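Local coordinates for NOVP (Streptomyces caeruleus, PDB 2WK1), which methylates the 4-hydroxyl of the noviose sugar with S-adenosyl-L-methionine in the penultimate step of novobiocin biosynthesis, at residues D100-N105 and R129-R134; L123-L128 and R136-A141; R192-W197 and A205-L210; A211-D216 and W224-N229. One frame throughout, in Å; residues are numbered along the deposited sequence.

Interaction 1: residues D100-N105 and R129-R134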
# COMPACT_ATOMS: atom_id res chain seq x y z
N ASP A 100 18.83 12.15 4.28
CA ASP A 100 19.92 13.11 4.53
C ASP A 100 21.21 12.38 4.91
O ASP A 100 22.30 12.74 4.43
CB ASP A 100 19.54 14.11 5.63
CG ASP A 100 20.54 15.24 5.74
OD1 ASP A 100 20.68 15.99 4.74
OD2 ASP A 100 21.18 15.38 6.80
N VAL A 101 21.13 11.34 5.73
CA VAL A 101 22.35 10.59 6.09
C VAL A 101 22.93 9.86 4.87
O VAL A 101 24.15 9.77 4.71
CB VAL A 101 22.21 9.66 7.33
CG1 VAL A 101 21.79 10.46 8.55
CG2 VAL A 101 21.32 8.49 7.11
N ILE A 102 22.06 9.38 3.99
CA ILE A 102 22.52 8.74 2.76
C ILE A 102 23.16 9.80 1.87
O ILE A 102 24.25 9.58 1.35
CB ILE A 102 21.37 8.06 1.97
CG1 ILE A 102 20.83 6.87 2.76
CG2 ILE A 102 21.87 7.66 0.55
CD1 ILE A 102 19.51 6.32 2.24
N GLY A 103 22.49 10.93 1.67
CA GLY A 103 23.01 11.97 0.77
C GLY A 103 24.30 12.61 1.23
O GLY A 103 25.10 13.07 0.41
N ASN A 104 24.50 12.66 2.54
CA ASN A 104 25.72 13.23 3.13
C ASN A 104 26.74 12.17 3.54
O ASN A 104 27.76 12.49 4.14
CB ASN A 104 25.35 14.12 4.30
CG ASN A 104 24.78 15.44 3.87
OD1 ASN A 104 25.48 16.25 3.24
ND2 ASN A 104 23.55 15.71 4.25
N ASN A 105 26.47 10.92 3.23
CA ASN A 105 27.35 9.82 3.55
C ASN A 105 27.77 9.80 5.02
O ASN A 105 28.91 9.53 5.37
CB ASN A 105 28.56 9.85 2.62
CG ASN A 105 28.16 9.63 1.19
OD1 ASN A 105 27.60 8.59 0.85
ND2 ASN A 105 28.39 10.63 0.36
N ARG A 129 16.44 0.39 0.17
CA ARG A 129 16.18 -0.30 -1.10
C ARG A 129 16.00 0.69 -2.25
O ARG A 129 16.54 0.49 -3.35
CB ARG A 129 14.96 -1.21 -0.95
CG ARG A 129 14.59 -2.04 -2.18
CD ARG A 129 15.13 -3.41 -2.10
NE ARG A 129 14.70 -4.23 -3.23
CZ ARG A 129 15.25 -4.20 -4.44
NH1 ARG A 129 16.24 -3.37 -4.73
NH2 ARG A 129 14.78 -5.01 -5.39
N ALA A 130 15.26 1.77 -1.99
CA ALA A 130 14.97 2.77 -3.01
C ALA A 130 16.24 3.40 -3.53
O ALA A 130 16.29 3.80 -4.70
CB ALA A 130 14.05 3.85 -2.46
N HIS A 131 17.25 3.52 -2.67
CA HIS A 131 18.50 4.16 -3.03
C HIS A 131 19.61 3.17 -3.31
O HIS A 131 20.77 3.56 -3.43
CB HIS A 131 18.88 5.16 -1.93
CG HIS A 131 17.95 6.32 -1.85
ND1 HIS A 131 18.06 7.42 -2.68
CD2 HIS A 131 16.91 6.57 -1.03
CE1 HIS A 131 17.10 8.28 -2.38
NE2 HIS A 131 16.38 7.79 -1.39
N ASP A 132 19.25 1.89 -3.41
CA ASP A 132 20.20 0.79 -3.63
C ASP A 132 21.39 0.82 -2.69
O ASP A 132 22.56 0.61 -3.09
CB ASP A 132 20.66 0.72 -5.09
CG ASP A 132 21.29 -0.63 -5.43
OD1 ASP A 132 20.97 -1.66 -4.78
OD2 ASP A 132 22.12 -0.65 -6.35
N VAL A 133 21.10 1.04 -1.40
CA VAL A 133 22.12 1.04 -0.38
C VAL A 133 22.24 -0.38 0.18
O VAL A 133 21.29 -0.91 0.75
CB VAL A 133 21.78 2.02 0.75
CG1 VAL A 133 22.79 1.86 1.91
CG2 VAL A 133 21.75 3.43 0.23
N ARG A 134 23.42 -0.97 0.05
CA ARG A 134 23.63 -2.38 0.37
C ARG A 134 24.51 -2.55 1.61
O ARG A 134 24.72 -3.67 2.03
CB ARG A 134 24.22 -3.13 -0.84
CG ARG A 134 23.25 -3.19 -2.02
CD ARG A 134 23.87 -3.87 -3.25
NE ARG A 134 23.14 -3.55 -4.48
CZ ARG A 134 23.50 -3.95 -5.70
NH1 ARG A 134 24.59 -4.69 -5.88
NH2 ARG A 134 22.77 -3.59 -6.76
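The end of I102 reaches from the last turn of helix 87-103 to the C-terminal end of helix 119-130, where its CD1 methyl meets two side chains. CD1 lies 4.2 Å from CD2 of H131 and equally 4.2 Å from CG2 of V133, so one methyl sits against both. Two torsions carry it there: CG1 stands beside the backbone N, anti to the carbonyl carbon (chi1 -67°), and the chain then runs on extended (chi2 167°). The H131 ring is met obliquely. Its imidazole leans the same way about its first bond as I102, and NE2 is hydrogen-bonded to E99, a turn back along I102's own helix, which helps to set the turn of the ring. V133 offers the methyl that lies beside its own N. The same CD1 also packs against I127.

Both helices finish in Schellman motifs, with N105 and D132 as the residues of positive phi. The amide N of N104 and its ND2 reach D100 O from opposite faces of that carbonyl's plane, ND2 at 3.2 Å. D132 and R134 form a salt bridge beyond the helix end: NE of R134 points almost straight at OD1 of D132 (2.9 Å, 160°), in the guanidinium plane, on the syn side of the carboxylate but tilted out of its plane.

The chemistry is thus divided: a small apolar touch between two helix ends near the surface, while polar groups nearby bond within their own helix end or to neighbours such as E99, Y239 and Q190. Van der Waals contact at one methyl joins the segments.

Interaction 2: residues L123-L128 and R136-A141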
# COMPACT_ATOMS: atom_id res chain seq x y z
N LEU A 123 9.76 1.03 6.69
CA LEU A 123 10.13 2.22 5.93
C LEU A 123 11.63 2.41 5.83
O LEU A 123 12.16 2.69 4.75
CB LEU A 123 9.46 3.48 6.51
CG LEU A 123 9.79 4.78 5.73
CD1 LEU A 123 9.32 4.75 4.30
CD2 LEU A 123 9.25 6.03 6.44
N MET A 124 12.33 2.29 6.95
CA MET A 124 13.79 2.43 6.92
C MET A 124 14.41 1.48 5.90
O MET A 124 15.28 1.87 5.12
CB MET A 124 14.36 2.19 8.30
CG MET A 124 13.99 3.25 9.31
SD MET A 124 14.76 2.84 10.94
CE MET A 124 14.21 4.26 11.91
N ARG A 125 13.99 0.21 5.92
CA ARG A 125 14.54 -0.73 4.96
C ARG A 125 14.16 -0.37 3.53
O ARG A 125 14.97 -0.51 2.62
CB ARG A 125 14.10 -2.16 5.29
CG ARG A 125 14.60 -3.22 4.32
CD ARG A 125 16.09 -3.38 4.34
NE ARG A 125 16.66 -4.19 3.26
CZ ARG A 125 17.15 -3.71 2.13
NH1 ARG A 125 17.08 -2.43 1.86
NH2 ARG A 125 17.76 -4.50 1.27
N GLY A 126 12.93 0.10 3.34
CA GLY A 126 12.50 0.54 2.01
C GLY A 126 13.27 1.71 1.47
O GLY A 126 13.53 1.76 0.28
N ILE A 127 13.65 2.66 2.32
CA ILE A 127 14.43 3.81 1.87
C ILE A 127 15.79 3.31 1.39
O ILE A 127 16.29 3.73 0.35
CB ILE A 127 14.56 4.85 2.97
CG1 ILE A 127 13.21 5.43 3.39
CG2 ILE A 127 15.49 5.97 2.50
CD1 ILE A 127 13.23 6.07 4.79
N LEU A 128 16.40 2.39 2.15
CA LEU A 128 17.67 1.82 1.72
C LEU A 128 17.50 1.15 0.34
O LEU A 128 18.33 1.32 -0.55
CB LEU A 128 18.22 0.82 2.72
CG LEU A 128 18.59 1.38 4.10
CD1 LEU A 128 19.13 0.27 4.99
CD2 LEU A 128 19.58 2.56 4.04
N ARG A 136 24.27 -0.82 4.75
CA ARG A 136 23.68 -0.44 6.04
C ARG A 136 22.62 -1.46 6.43
O ARG A 136 21.95 -2.02 5.57
CB ARG A 136 23.05 0.95 5.99
CG ARG A 136 24.01 2.05 5.60
CD ARG A 136 23.28 3.33 5.46
NE ARG A 136 24.04 4.42 4.90
CZ ARG A 136 24.55 5.43 5.59
NH1 ARG A 136 24.48 5.50 6.91
NH2 ARG A 136 25.16 6.40 4.92
N THR A 137 22.49 -1.68 7.73
CA THR A 137 21.51 -2.57 8.31
C THR A 137 20.46 -1.77 9.08
O THR A 137 20.77 -0.73 9.67
CB THR A 137 22.21 -3.57 9.26
OG1 THR A 137 23.11 -4.38 8.48
CG2 THR A 137 21.25 -4.46 10.04
N VAL A 138 19.23 -2.25 9.02
CA VAL A 138 18.14 -1.79 9.88
C VAL A 138 17.98 -2.77 11.05
O VAL A 138 17.73 -3.96 10.82
CB VAL A 138 16.81 -1.71 9.10
CG1 VAL A 138 15.69 -1.22 10.02
CG2 VAL A 138 16.96 -0.79 7.89
N TRP A 139 18.16 -2.26 12.27
CA TRP A 139 18.01 -3.00 13.50
C TRP A 139 16.65 -2.76 14.12
O TRP A 139 16.22 -1.62 14.30
CB TRP A 139 19.10 -2.62 14.48
CG TRP A 139 20.50 -2.93 14.02
CD1 TRP A 139 21.30 -2.13 13.27
CD2 TRP A 139 21.24 -4.13 14.27
NE1 TRP A 139 22.50 -2.75 13.04
CE2 TRP A 139 22.49 -3.97 13.64
CE3 TRP A 139 20.98 -5.30 14.96
CZ2 TRP A 139 23.48 -4.95 13.69
CZ3 TRP A 139 21.97 -6.29 15.00
CH2 TRP A 139 23.19 -6.10 14.37
N VAL A 140 15.96 -3.85 14.39
CA VAL A 140 14.58 -3.88 14.85
C VAL A 140 14.57 -4.36 16.29
O VAL A 140 14.69 -5.56 16.55
CB VAL A 140 13.72 -4.79 13.94
CG1 VAL A 140 12.26 -4.78 14.36
CG2 VAL A 140 13.87 -4.43 12.47
N ALA A 141 14.54 -3.42 17.24
CA ALA A 141 14.70 -3.72 18.67
C ALA A 141 13.38 -3.62 19.42
O ALA A 141 12.75 -2.55 19.43
CB ALA A 141 15.75 -2.82 19.29
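V138 presses its two methyls into helix 119-130, and CG2 does most of the touching. CG2 lies 3.7 Å from the backbone N of R125, 3.8 Å from CD1 of L128 and 4.0 Å from CB of M124; CG1 touches that same CB. With CG1 anti to the backbone N (chi1 -180°), CG2 falls beside the N and can nestle against the helix backbone at M124 and R125. L128 closes the other end: its CD1 also reaches the carbonyl O of R136 at 3.7 Å, and its CD2 touches CD of R136, the two side chains crossing at about a right angle.

Outward from this shell, polar ends find partners elsewhere. R125 turns its guanidinium to a salt bridge with D188, and R136, extended as far as NE, gives NH1 to the carbonyl oxygens of V106 and G108. M124 touches V138 only near its root; the rest runs away toward I94 and the neighbourhood of E112, a residue that binds S-adenosylmethionine.

The axes of the short segments 123-128 and 138-141 lie 9.0 Å apart and run antiparallel, at 174°. This is the helix-on-sheet packing of a beta-alpha-beta unit, strand 109-113, helix 119-130, strand 138-142, in the Rossmann-like core of a class I methyltransferase.

Interaction 3: residues R192-W197 and A205-L210. With SAH (S-adenosyl-L-homocysteine), chain B.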
# COMPACT_ATOMS: atom_id res chain seq x y z
N ARG A 192 17.95 -6.83 10.74
CA ARG A 192 18.37 -7.61 11.88
C ARG A 192 17.51 -7.28 13.07
O ARG A 192 17.07 -6.16 13.25
CB ARG A 192 19.86 -7.38 12.16
CG ARG A 192 20.73 -7.98 11.06
CD ARG A 192 22.21 -8.04 11.38
NE ARG A 192 22.44 -9.01 12.45
CZ ARG A 192 23.61 -9.56 12.73
NH1 ARG A 192 24.65 -9.24 12.02
NH2 ARG A 192 23.71 -10.40 13.76
N PHE A 193 17.30 -8.27 13.92
CA PHE A 193 16.37 -8.18 15.03
C PHE A 193 17.10 -8.29 16.34
O PHE A 193 18.03 -9.10 16.50
CB PHE A 193 15.29 -9.28 14.94
CG PHE A 193 14.37 -9.12 13.77
CD1 PHE A 193 14.78 -9.47 12.50
CD2 PHE A 193 13.12 -8.56 13.93
CE1 PHE A 193 13.96 -9.32 11.44
CE2 PHE A 193 12.29 -8.37 12.84
CZ PHE A 193 12.73 -8.73 11.58
N LEU A 194 16.68 -7.49 17.31
CA LEU A 194 17.20 -7.52 18.66
C LEU A 194 16.02 -7.75 19.60
O LEU A 194 15.44 -6.80 20.14
CB LEU A 194 17.91 -6.21 19.01
CG LEU A 194 19.23 -5.94 18.34
CD1 LEU A 194 19.61 -4.49 18.45
CD2 LEU A 194 20.29 -6.85 18.94
N PRO A 195 15.62 -9.01 19.78
CA PRO A 195 14.49 -9.33 20.62
C PRO A 195 14.89 -9.36 22.06
O PRO A 195 15.89 -9.98 22.42
CB PRO A 195 14.08 -10.73 20.14
CG PRO A 195 15.34 -11.36 19.71
CD PRO A 195 16.17 -10.23 19.12
N GLY A 196 14.04 -8.75 22.90
CA GLY A 196 14.21 -8.77 24.36
C GLY A 196 14.01 -7.40 24.98
O GLY A 196 13.77 -6.41 24.27
N TRP A 197 14.08 -7.34 26.30
CA TRP A 197 13.99 -6.09 26.98
C TRP A 197 15.24 -5.26 26.69
O TRP A 197 16.34 -5.80 26.68
CB TRP A 197 13.84 -6.34 28.50
CG TRP A 197 12.65 -7.20 28.79
CD1 TRP A 197 12.67 -8.47 29.31
CD2 TRP A 197 11.28 -6.90 28.54
NE1 TRP A 197 11.40 -8.97 29.39
CE2 TRP A 197 10.53 -8.03 28.93
CE3 TRP A 197 10.62 -5.79 28.03
CZ2 TRP A 197 9.13 -8.07 28.81
CZ3 TRP A 197 9.24 -5.84 27.90
CH2 TRP A 197 8.52 -6.97 28.28
N ALA A 205 24.36 -5.12 22.10
CA ALA A 205 23.95 -5.13 20.71
C ALA A 205 25.19 -4.95 19.83
O ALA A 205 25.98 -4.05 20.08
CB ALA A 205 22.95 -4.00 20.43
N PRO A 206 25.36 -5.79 18.80
CA PRO A 206 26.58 -5.71 17.99
C PRO A 206 26.49 -4.69 16.88
O PRO A 206 26.67 -4.98 15.70
CB PRO A 206 26.72 -7.13 17.44
CG PRO A 206 25.36 -7.61 17.35
CD PRO A 206 24.52 -6.91 18.37
N ILE A 207 26.20 -3.46 17.31
CA ILE A 207 26.10 -2.32 16.44
C ILE A 207 27.35 -1.49 16.69
O ILE A 207 27.68 -1.18 17.82
CB ILE A 207 24.86 -1.48 16.74
CG1 ILE A 207 23.57 -2.33 16.64
CG2 ILE A 207 24.82 -0.26 15.81
CD1 ILE A 207 22.35 -1.64 17.18
N ASP A 208 28.04 -1.14 15.62
CA ASP A 208 29.24 -0.35 15.69
C ASP A 208 28.90 1.16 15.71
O ASP A 208 29.27 1.90 16.62
CB ASP A 208 30.08 -0.71 14.45
CG ASP A 208 31.36 0.04 14.36
OD1 ASP A 208 31.78 0.67 15.34
OD2 ASP A 208 31.97 -0.03 13.26
N THR A 209 28.20 1.61 14.70
CA THR A 209 27.84 3.00 14.61
C THR A 209 26.46 3.11 14.02
O THR A 209 25.98 2.25 13.28
CB THR A 209 28.97 4.08 13.22
OG1 THR A 209 28.70 3.29 12.27
CG2 THR A 209 30.28 2.85 13.41
N LEU A 210 25.83 4.23 14.38
CA LEU A 210 24.45 4.52 13.99
C LEU A 210 24.38 5.87 13.29
O LEU A 210 24.95 6.87 13.75
CB LEU A 210 23.54 4.58 15.22
CG LEU A 210 23.26 3.25 15.92
CD1 LEU A 210 22.56 3.49 17.24
CD2 LEU A 210 22.48 2.33 14.97
N SAH B . 7.43 2.64 16.51
CA SAH B . 6.14 1.87 16.50
CB SAH B . 5.38 2.09 17.81
CG SAH B . 6.11 1.54 19.03
SD SAH B . 4.96 1.10 20.34
C SAH B . 5.34 2.18 15.26
O SAH B . 4.12 1.99 15.24
OXT SAH B . 5.94 2.53 14.25
C5' SAH B . 6.08 0.83 21.72
C4' SAH B . 6.95 -0.43 21.54
O4' SAH B . 8.03 -0.37 22.51
C3' SAH B . 6.22 -1.75 21.74
O3' SAH B . 6.37 -2.62 20.60
C2' SAH B . 6.89 -2.33 23.01
O2' SAH B . 6.98 -3.76 23.05
C1' SAH B . 8.29 -1.69 22.98
N9 SAH B . 8.96 -1.51 24.27
C8 SAH B . 8.73 -0.49 25.14
N7 SAH B . 9.61 -0.53 26.17
C5 SAH B . 10.43 -1.58 25.93
C6 SAH B . 11.59 -2.14 26.58
N6 SAH B . 12.04 -1.61 27.71
N1 SAH B . 12.19 -3.19 26.01
C2 SAH B . 11.76 -3.71 24.85
N3 SAH B . 10.70 -3.26 24.17
C4 SAH B . 10.04 -2.20 24.68
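The forked end of L194 is the bump here, and the bend at A205-I207 receives it. CD1 rests against a pair of neighbouring methyls, 3.9 Å from CB of A205 and 4.2 Å from CD1 of I207, while CD2 lies over the same CB and reaches CD of P206 at 4.3 Å. The hollow owes its form to the chain: P206 sits at the centre of an inverse gamma turn, which brings A205 and I207 round to the same leucine. I207 leaves its backbone alongside the contact, yet its end swings closer, since CG1 stands beside the backbone N (chi1 -57°) and the chain then extends to CD1. W139 of the neighbouring strand packs on both L194 and I207, adding a broad aromatic side to the pocket.

Past P195 the strand ends, and G196 and W197 turn to the cofactor product. The carbonyl O of G196 is 3.4 Å from C2 of S-adenosylhomocysteine, and the adenine N1 comes to the edge of the W197 ring, near its plane, 3.6 Å from CE3.

Within this chain, strand 191-195 is an outermost strand of the sheet. Apolar packing backs its end against the loop leading into strand 210-215, and the residues just beyond line the adenine end of the S-adenosylmethionine pocket, at the C-terminal strand ends as in Rossmann-like methyltransferases.

Interaction 4: residues A211-D216 and W224-N229; sequences AVLRMD and WDTLTN. With SAH (S-adenosyl-L-homocysteine), chain B; EDO (1,2-ethanediol), chain F.
The guanidinium of R214 has OD2 of D216 at its edge, in plane, with NH1 giving a hydrogen-bonded salt bridge of 3.1 Å; OD2 itself is met from above the carboxylate plane. The amino N of S-adenosylhomocysteine stands oblique to that guanidinium and donates to OD2 at 2.8 Å, so one carboxylate oxygen serves both. Further salt bridges run from R214 to E112 and D243. On the helix, the W224 ring carries the CG2 methyl of T228 on one face, 3.2 Å above the plane and toward the rim.

Between these groups the strand meets the helix through sulfur and methyls. SD of M215 lies 3.5 Å from CG2 of T226 and 3.6 Å from CD2 of L227; a bend at its last torsion (chi3 -58°) turns CE against CG and CD2 of L227, the two side chains crossing at about a right angle. L213 adds CD1 against the same T226 methyl at 3.9 Å. T226 turns CG2 to the strand, opposite its own N about chi1, while OG1 is hydrogen-bonded to S222 O.

One side of strand 212-215 is therefore apolar and buried under helix 220-230, whereas R214 points the other way and D216, just past the strand, lies in the pocket. D216 is also a predicted magnesium ligand beside D243; the arginine probably offsets the gathered acidic charge while D216 grips the amino group of the bound product.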
# COMPACT_ATOMS: atom_id res chain seq x y z
N ALA A 211 23.67 5.89 12.17
CA ALA A 211 23.33 7.13 11.49
C ALA A 211 21.98 7.69 11.91
O ALA A 211 21.79 8.92 11.92
CB ALA A 211 23.43 6.95 9.98
N VAL A 212 21.02 6.82 12.25
CA VAL A 212 19.71 7.26 12.77
C VAL A 212 19.35 6.35 13.93
O VAL A 212 19.34 5.13 13.79
CB VAL A 212 18.59 7.25 11.70
CG1 VAL A 212 17.27 7.69 12.33
CG2 VAL A 212 18.94 8.12 10.48
N LEU A 213 19.03 6.97 15.06
CA LEU A 213 18.51 6.30 16.26
C LEU A 213 17.10 6.80 16.48
O LEU A 213 16.94 7.94 16.82
CB LEU A 213 19.39 6.65 17.44
CG LEU A 213 18.93 6.29 18.85
CD1 LEU A 213 18.56 4.81 18.94
CD2 LEU A 213 19.99 6.72 19.89
N ARG A 214 16.09 5.96 16.25
CA ARG A 214 14.69 6.33 16.48
C ARG A 214 14.21 5.64 17.75
O ARG A 214 14.32 4.43 17.87
CB ARG A 214 13.80 5.99 15.30
CG ARG A 214 12.38 6.52 15.52
CD ARG A 214 11.45 6.32 14.31
NE ARG A 214 10.39 7.32 14.37
CZ ARG A 214 9.37 7.27 15.22
NH1 ARG A 214 9.13 6.16 15.90
NH2 ARG A 214 8.59 8.31 15.36
N MET A 215 13.74 6.42 18.70
CA MET A 215 13.33 5.94 20.01
C MET A 215 11.83 6.03 20.14
O MET A 215 11.26 7.12 20.00
CB MET A 215 14.02 6.76 21.10
CG MET A 215 15.54 6.84 20.94
SD MET A 215 16.33 7.46 22.41
CE MET A 215 15.51 9.00 22.55
N ASP A 216 11.18 4.91 20.45
CA ASP A 216 9.73 4.86 20.59
C ASP A 216 9.37 3.78 21.61
O ASP A 216 8.59 2.86 21.31
CB ASP A 216 9.11 4.54 19.23
CG ASP A 216 7.62 4.90 19.13
OD1 ASP A 216 6.96 5.15 20.17
OD2 ASP A 216 7.11 4.95 17.98
N TRP A 224 15.73 6.00 28.73
CA TRP A 224 17.04 6.14 29.37
C TRP A 224 17.97 5.01 28.93
O TRP A 224 19.13 5.25 28.60
CB TRP A 224 16.87 6.16 30.90
CG TRP A 224 18.18 6.41 31.56
CD1 TRP A 224 19.02 5.47 32.05
CD2 TRP A 224 18.83 7.67 31.73
NE1 TRP A 224 20.16 6.07 32.54
CE2 TRP A 224 20.07 7.43 32.35
CE3 TRP A 224 18.49 8.99 31.43
CZ2 TRP A 224 20.97 8.46 32.66
CZ3 TRP A 224 19.39 10.01 31.74
CH2 TRP A 224 20.60 9.73 32.35
N ASP A 225 17.46 3.79 28.94
CA ASP A 225 18.31 2.64 28.54
C ASP A 225 18.72 2.70 27.06
O ASP A 225 19.82 2.32 26.68
CB ASP A 225 17.61 1.33 28.85
CG ASP A 225 17.50 1.07 30.37
OD1 ASP A 225 18.20 1.75 31.16
OD2 ASP A 225 16.69 0.21 30.73
N THR A 226 17.85 3.26 26.23
CA THR A 226 18.18 3.43 24.84
C THR A 226 19.28 4.47 24.67
O THR A 226 20.28 4.24 23.98
CB THR A 226 16.95 3.82 24.02
OG1 THR A 226 15.98 2.75 24.05
CG2 THR A 226 17.34 4.08 22.60
N LEU A 227 19.08 5.65 25.26
CA LEU A 227 20.09 6.69 25.11
C LEU A 227 21.45 6.27 25.69
O LEU A 227 22.50 6.49 25.09
CB LEU A 227 19.65 8.01 25.74
CG LEU A 227 18.55 8.74 24.98
CD1 LEU A 227 17.90 9.79 25.91
CD2 LEU A 227 19.13 9.36 23.72
N THR A 228 21.44 5.71 26.89
CA THR A 228 22.70 5.41 27.54
C THR A 228 23.53 4.42 26.71
O THR A 228 24.74 4.55 26.59
CB THR A 228 22.54 4.91 28.98
OG1 THR A 228 21.75 3.75 29.03
CG2 THR A 228 21.97 5.94 29.84
N ASN A 229 22.87 3.43 26.14
CA ASN A 229 23.57 2.38 25.40
C ASN A 229 23.83 2.72 23.94
O ASN A 229 24.82 2.26 23.39
CB ASN A 229 22.78 1.09 25.49
CG ASN A 229 22.87 0.49 26.88
OD1 ASN A 229 23.96 0.07 27.30
ND2 ASN A 229 21.75 0.44 27.60
N SAH B . 7.43 2.64 16.51
CA SAH B . 6.14 1.87 16.50
CB SAH B . 5.38 2.09 17.81
CG SAH B . 6.11 1.54 19.03
SD SAH B . 4.96 1.10 20.34
C SAH B . 5.34 2.18 15.26
O SAH B . 4.12 1.99 15.24
OXT SAH B . 5.94 2.53 14.25
C5' SAH B . 6.08 0.83 21.72
C4' SAH B . 6.95 -0.43 21.54
O4' SAH B . 8.03 -0.37 22.51
C3' SAH B . 6.22 -1.75 21.74
O3' SAH B . 6.37 -2.62 20.60
C2' SAH B . 6.89 -2.33 23.01
O2' SAH B . 6.98 -3.76 23.05
C1' SAH B . 8.29 -1.69 22.98
N9 SAH B . 8.96 -1.51 24.27
C8 SAH B . 8.73 -0.49 25.14
N7 SAH B . 9.61 -0.53 26.17
C5 SAH B . 10.43 -1.58 25.93
C6 SAH B . 11.59 -2.14 26.58
N6 SAH B . 12.04 -1.61 27.71
N1 SAH B . 12.19 -3.19 26.01
C2 SAH B . 11.76 -3.71 24.85
N3 SAH B . 10.70 -3.26 24.17
C4 SAH B . 10.04 -2.20 24.68
C1 EDO F . 11.56 7.48 23.33
O1 EDO F . 11.72 6.08 23.79
C2 EDO F . 10.25 8.19 23.75
O2 EDO F . 9.33 8.22 22.63

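How the interactions relate
Interaction 1 is a surface touch between helix ends, whereas interactions 2 and 4 are buried and pack a helix on an inner strand of the sheet, nearly antiparallel in each; interaction 3 is partly buried, at the sheet's outer strand. Interactions 1 and 2 share helix 119-130, and the backbone N of V133 probably bonds to L128 O across them. Interactions 2 and 3 sit on neighbouring strands, joined by backbone pairing of V140 with R192 and L194. Segments 205-210 and 211-216 follow directly in sequence. All four contacts are apolar at heart, but interaction 1 has a salt bridge beside it at the surface and interaction 4 a buried one in the pocket; interactions 3 and 4 both touch S-adenosylhomocysteine, one at adenine, the other at its amino group.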